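Local coordinates for protein paraflagellar rod component (Trypanosoma brucei, PDB 2Q0X) that is of unknown function but adopts the alpha/beta hydrolase fold and may be a component of the paraflagellar rod, at the interface of chains A and B. Residues are numbered along the deposited sequence; one frame, centred on the assembly and turned at random. Chains: chain A/B, Uncharacterized protein.

The interface of chains A and B. Residues chain A 47, 77, 79-80, 174, 176, 188; chain B 80, 174.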
loop_
_atom_site.group_PDB
_atom_site.type_symbol
_atom_site.label_atom_id
_atom_site.label_comp_id
_atom_site.label_asym_id
_atom_site.label_seq_id
_atom_site.Cartn_x
_atom_site.Cartn_y
_atom_site.Cartn_z
ATOM N N GLN A 47 2.096 8.844 -3.455
ATOM C CA GLN A 47 2.408 7.944 -2.351
ATOM C C GLN A 47 1.176 7.558 -1.535
ATOM O O GLN A 47 1.144 6.472 -0.974
ATOM C CB GLN A 47 3.475 8.554 -1.451
ATOM C CG GLN A 47 4.861 8.548 -2.053
ATOM C CD GLN A 47 5.872 9.319 -1.206
ATOM O OE1 GLN A 47 5.897 10.551 -1.214
ATOM N NE2 GLN A 47 6.725 8.595 -0.492
ATOM N N SER A 77 7.525 3.493 -2.227
ATOM C CA SER A 77 7.725 4.570 -1.274
ATOM C C SER A 77 6.416 5.069 -0.667
ATOM O O SER A 77 6.442 5.879 0.245
ATOM C CB SER A 77 8.455 5.742 -1.942
ATOM O OG SER A 77 7.652 6.291 -2.967
ATOM N N LYS A 79 4.654 3.035 0.939
ATOM C CA LYS A 79 4.544 2.173 2.103
ATOM C C LYS A 79 5.552 2.525 3.192
ATOM O O LYS A 79 6.677 2.974 2.913
ATOM C CB LYS A 79 4.702 0.706 1.684
ATOM C CG LYS A 79 3.556 0.209 0.799
ATOM C CD LYS A 79 3.106 -1.220 1.140
ATOM C CE LYS A 79 2.398 -1.307 2.484
ATOM N NZ LYS A 79 1.905 -2.682 2.777
ATOM N N ILE A 80 5.125 2.333 4.437
ATOM C CA ILE A 80 6.040 2.318 5.576
ATOM C C ILE A 80 7.114 1.247 5.313
ATOM O O ILE A 80 6.845 0.235 4.650
ATOM C CB ILE A 80 5.269 2.076 6.929
ATOM C CG1 ILE A 80 4.774 3.406 7.516
ATOM C CG2 ILE A 80 6.155 1.372 7.988
ATOM C CD1 ILE A 80 3.520 3.912 6.946
ATOM N N GLU A 174 11.408 9.459 6.031
ATOM C CA GLU A 174 10.087 8.815 5.918
ATOM C C GLU A 174 8.947 9.652 6.517
ATOM O O GLU A 174 7.793 9.267 6.438
ATOM C CB GLU A 174 10.103 7.437 6.604
ATOM C CG GLU A 174 8.953 6.484 6.182
ATOM C CD GLU A 174 8.894 5.180 6.998
ATOM O OE1 GLU A 174 8.776 5.232 8.246
ATOM O OE2 GLU A 174 8.949 4.099 6.378
ATOM N N SER A 176 6.438 12.100 6.382
ATOM C CA SER A 176 5.675 12.978 5.498
ATOM C C SER A 176 4.973 14.109 6.259
ATOM O O SER A 176 4.749 15.184 5.706
ATOM C CB SER A 176 4.663 12.173 4.664
ATOM O OG SER A 176 3.516 11.800 5.409
ATOM N N THR A 188 6.958 12.359 1.209
ATOM C CA THR A 188 8.014 12.143 2.188
ATOM C C THR A 188 9.200 13.044 1.861
ATOM O O THR A 188 9.434 13.354 0.696
ATOM C CB THR A 188 8.463 10.658 2.278
ATOM O OG1 THR A 188 8.955 10.206 1.011
ATOM C CG2 THR A 188 7.330 9.774 2.729
ATOM N N ILE B 80 1.735 5.643 3.710
ATOM C CA ILE B 80 2.100 7.009 4.046
ATOM C C ILE B 80 0.831 7.844 4.098
ATOM O O ILE B 80 -0.054 7.672 3.262
ATOM C CB ILE B 80 3.104 7.600 2.973
ATOM C CG1 ILE B 80 4.529 7.636 3.519
ATOM C CG2 ILE B 80 2.709 9.014 2.527
ATOM C CD1 ILE B 80 5.093 6.289 3.828
ATOM N N GLU B 174 4.350 8.933 12.523
ATOM C CA GLU B 174 4.391 8.136 11.296
ATOM C C GLU B 174 5.798 7.637 10.948
ATOM O O GLU B 174 5.961 6.835 10.037
ATOM C CB GLU B 174 3.817 8.947 10.139
ATOM C CG GLU B 174 3.427 8.108 8.908
ATOM C CD GLU B 174 3.516 8.892 7.623
ATOM O OE1 GLU B 174 4.631 9.356 7.303
ATOM O OE2 GLU B 174 2.477 9.043 6.935
#
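B:Ile80 packs its branched side chain between A:Thr188, A:Gln47 and the backbone of A:Lys79, a worked example of how one aliphatic residue can act as the peg of a two-fold interface. Its CG1 rests against the methyl CG2 of A:Thr188 at 3.6 Å, the two side chains crossing at about a right angle. The second branch, CG2, faces the CB of A:Gln47 at 4.1 Å, while the terminal CD1 reaches over the backbone of A:Lys79, 3.8 Å from its carbonyl O. In return, A:Ile80 brings its own CD1 near the backbone N of B:Ile80.

This apolar surface is braced from behind within chain A. With OG1 of A:Thr188 set between its backbone N and carbonyl carbon (chi1 60°), the hydroxyl turns to the amide of A:Gln47 and the methyl is left for the isoleucine. The NE2 of A:Gln47 donates to that OG1 at 3.1 Å, nearly straight and in the amide plane, and also to the carbonyl O of A:Ser77 at 2.8 Å, meeting the latter from above the carbonyl plane. Its OE1 accepts the backbone N of A:Thr188, and these bonds together fix the rotation of the amide.

At the polar rim, the hydroxyl OG of A:Ser176 donates to the carboxylate OE1 of B:Glu174 at 3.3 Å, on the syn side and 24° out of the carboxylate plane. The backbone N of A:Ser176 adds a weak bond to this oxygen. The carbonyl O of A:Glu174 also lies 3.3 Å from B:Glu174 OE1; two acceptors facing each other may disfavour a charged carboxylate, which the A:Ser176 donors would offset. This patch and its twin form part of the two-fold interface of the deposited dimer; whether that dimer is the biological one, the structure alone does not show.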